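Local coordinates for 4-hydroxy-tetrahydrodipicolinate synthase (Thermotoga maritima, PDB 1O5K), which probably catalyses the condensation of pyruvate with (S)-aspartate-beta-semialdehyde to 4-hydroxy-tetrahydrodipicolinate, a step of lysine biosynthesis, through a Schiff base, at residues Arg15-Ala20 with Val220-Ala225. Residues are numbered along the deposited sequence; the frame is centred on the assembly and turned at random.
Sequences RGVGTA and VVSNVA
V17 opens the contact in strand 16-20. Its CG1 is anti to the backbone N and touches the CB of S222 at 3.8 Å. This is a small apolar contact beside a polar one.

T19 carries the centre. Its OG1 is anti to the carbonyl carbon (chi1 -66°), and S222 OG donates a short hydrogen bond of 2.6 Å to T19 OG1. The serine hydroxyl lies between its own backbone N and carbonyl carbon (chi1 61°), which turns it to the threonine. Q42 bonds through OE1 to T19 OG1 and through NE2 to S222 O, tying both sides together. The other branch of T19, CG2, lies against the amide of N223, 3.8 Å from N223 ND2. The T19 and N223 side chains meet at a slant.

At A20 the backbone carbonyl is the acceptor. N223 ND2 donates to A20 O at 2.9 Å, nearly straight (N-H...O 166°), and reaches it from above the carbonyl plane. The same ND2 donates to V220 O at 3.0 Å, on an in-plane lone pair. Both acceptors lie close to the amide plane, so the two bonds fix the rotation of the group. N223 OD1 accepts from V22 N, just past the strand. The buried amide thus joins the end of strand 16-20 to the first residue after strand 216-219. The A20 side chain lies near T56 and I218, predicted pyruvate-binding residues.

The contact belongs to a TIM barrel. Strand 16-20 runs parallel between strands 49-52 and 216-219, and G16 and G18 pair with the latter. Residues 220-225 follow strand 216-219 and lead into helix 226-237, which packs on V17, while helices 241-257 and 265-273 cover V221 and V224.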
ATOM      1  N   ARG A  15     -33.316  -7.025   1.413  1.00 24.31           N
ATOM      2  CA  ARG A  15     -32.738  -5.685   1.345  1.00 27.73           C
ATOM      3  C   ARG A  15     -32.703  -5.141   2.752  1.00 28.75           C
ATOM      4  O   ARG A  15     -33.557  -5.484   3.588  1.00 30.60           O
ATOM      5  CB  ARG A  15     -33.561  -4.742   0.473  1.00 30.36           C
ATOM      6  CG  ARG A  15     -33.516  -5.126  -0.997  1.00 33.31           C
ATOM      7  CD  ARG A  15     -34.076  -4.054  -1.883  1.00 43.23           C
ATOM      8  NE  ARG A  15     -33.057  -3.089  -2.277  1.00 34.14           N
ATOM      9  CZ  ARG A  15     -33.265  -1.779  -2.438  1.00 43.84           C
ATOM     10  NH1 ARG A  15     -34.459  -1.232  -2.204  1.00 54.36           N
ATOM     11  NH2 ARG A  15     -32.261  -1.006  -2.820  1.00 48.93           N
ATOM     12  N   GLY A  16     -31.712  -4.294   3.019  1.00 25.45           N
ATOM     13  CA  GLY A  16     -31.529  -3.769   4.350  1.00 28.51           C
ATOM     14  C   GLY A  16     -30.421  -4.512   5.053  1.00 26.02           C
ATOM     15  O   GLY A  16     -29.361  -4.683   4.474  1.00 25.34           O
ATOM     16  N   VAL A  17     -30.687  -4.967   6.291  1.00 24.65           N
ATOM     17  CA  VAL A  17     -29.627  -5.447   7.186  1.00 23.96           C
ATOM     18  C   VAL A  17     -29.749  -6.951   7.386  1.00 24.16           C
ATOM     19  O   VAL A  17     -30.831  -7.445   7.760  1.00 25.52           O
ATOM     20  CB  VAL A  17     -29.704  -4.783   8.563  1.00 24.62           C
ATOM     21  CG1 VAL A  17     -28.605  -5.359   9.467  1.00 25.83           C
ATOM     22  CG2 VAL A  17     -29.555  -3.300   8.410  1.00 27.22           C
ATOM     23  N   GLY A  18     -28.660  -7.648   7.092  1.00 25.40           N
ATOM     24  CA  GLY A  18     -28.470  -9.051   7.391  1.00 23.99           C
ATOM     25  C   GLY A  18     -27.357  -9.143   8.413  1.00 25.27           C
ATOM     26  O   GLY A  18     -26.255  -8.690   8.160  1.00 27.08           O
ATOM     27  N   THR A  19     -27.669  -9.660   9.603  1.00 25.49           N
ATOM     28  CA  THR A  19     -26.655  -9.734  10.674  1.00 24.60           C
ATOM     29  C   THR A  19     -25.738 -10.919  10.509  1.00 23.46           C
ATOM     30  O   THR A  19     -26.198 -12.006  10.413  1.00 25.19           O
ATOM     31  CB  THR A  19     -27.331  -9.812  12.004  1.00 25.38           C
ATOM     32  OG1 THR A  19     -28.037  -8.555  12.239  1.00 24.66           O
ATOM     33  CG2 THR A  19     -26.337  -9.921  13.157  1.00 29.17           C
ATOM     34  N   ALA A  20     -24.432 -10.668  10.502  1.00 23.85           N
ATOM     35  CA  ALA A  20     -23.436 -11.746  10.484  1.00 24.89           C
ATOM     36  C   ALA A  20     -23.254 -12.096  11.954  1.00 24.14           C
ATOM     37  O   ALA A  20     -22.474 -11.492  12.678  1.00 24.98           O
ATOM     38  CB  ALA A  20     -22.155 -11.277   9.861  1.00 27.38           C
ATOM     39  N   VAL A 220     -21.704  -6.544  10.957  1.00 24.07           N
ATOM     40  CA  VAL A 220     -21.160  -6.969  12.282  1.00 20.98           C
ATOM     41  C   VAL A 220     -21.810  -6.123  13.405  1.00 22.77           C
ATOM     42  O   VAL A 220     -22.247  -6.621  14.462  1.00 24.10           O
ATOM     43  CB  VAL A 220     -19.691  -6.761  12.274  1.00 23.17           C
ATOM     44  CG1 VAL A 220     -19.080  -6.932  13.676  1.00 27.68           C
ATOM     45  CG2 VAL A 220     -19.009  -7.751  11.275  1.00 26.14           C
ATOM     46  N   VAL A 221     -21.859  -4.817  13.176  1.00 24.94           N
ATOM     47  CA  VAL A 221     -22.414  -3.874  14.147  1.00 26.52           C
ATOM     48  C   VAL A 221     -23.834  -4.199  14.567  1.00 25.47           C
ATOM     49  O   VAL A 221     -24.217  -3.920  15.708  1.00 24.12           O
ATOM     50  CB  VAL A 221     -22.370  -2.377  13.606  1.00 30.31           C
ATOM     51  CG1 VAL A 221     -22.986  -1.467  14.622  1.00 36.28           C
ATOM     52  CG2 VAL A 221     -20.932  -1.893  13.334  1.00 33.83           C
ATOM     53  N   SER A 222     -24.660  -4.706  13.646  1.00 23.36           N
ATOM     54  CA  SER A 222     -25.992  -5.079  14.007  1.00 23.45           C
ATOM     55  C   SER A 222     -26.105  -6.157  15.086  1.00 25.74           C
ATOM     56  O   SER A 222     -27.196  -6.332  15.641  1.00 25.40           O
ATOM     57  CB  SER A 222     -26.790  -5.532  12.780  1.00 24.02           C
ATOM     58  OG  SER A 222     -26.210  -6.668  12.143  1.00 24.16           O
ATOM     59  N   ASN A 223     -25.024  -6.894  15.393  1.00 24.35           N
ATOM     60  CA  ASN A 223     -25.077  -7.790  16.548  1.00 24.12           C
ATOM     61  C   ASN A 223     -25.440  -7.038  17.822  1.00 24.68           C
ATOM     62  O   ASN A 223     -26.168  -7.550  18.673  1.00 25.97           O
ATOM     63  CB  ASN A 223     -23.735  -8.472  16.759  1.00 24.96           C
ATOM     64  CG  ASN A 223     -23.535  -9.699  15.868  1.00 25.74           C
ATOM     65  OD1 ASN A 223     -23.940 -10.823  16.227  1.00 24.43           O
ATOM     66  ND2 ASN A 223     -22.851  -9.500  14.724  1.00 24.69           N
ATOM     67  N   VAL A 224     -24.906  -5.827  17.966  1.00 23.53           N
ATOM     68  CA  VAL A 224     -25.134  -5.037  19.160  1.00 24.97           C
ATOM     69  C   VAL A 224     -26.122  -3.924  18.972  1.00 23.18           C
ATOM     70  O   VAL A 224     -26.847  -3.589  19.911  1.00 23.21           O
ATOM     71  CB  VAL A 224     -23.821  -4.473  19.768  1.00 27.49           C
ATOM     72  CG1 VAL A 224     -22.881  -5.638  20.169  1.00 32.11           C
ATOM     73  CG2 VAL A 224     -23.135  -3.535  18.840  1.00 25.22           C
ATOM     74  N   ALA A 225     -26.193  -3.374  17.756  1.00 23.77           N
ATOM     75  CA  ALA A 225     -27.071  -2.250  17.479  1.00 23.27           C
ATOM     76  C   ALA A 225     -27.948  -2.498  16.250  1.00 23.13           C
ATOM     77  O   ALA A 225     -27.863  -1.758  15.263  1.00 23.57           O
ATOM     78  CB  ALA A 225     -26.185  -1.028  17.250  1.00 23.76           C
TER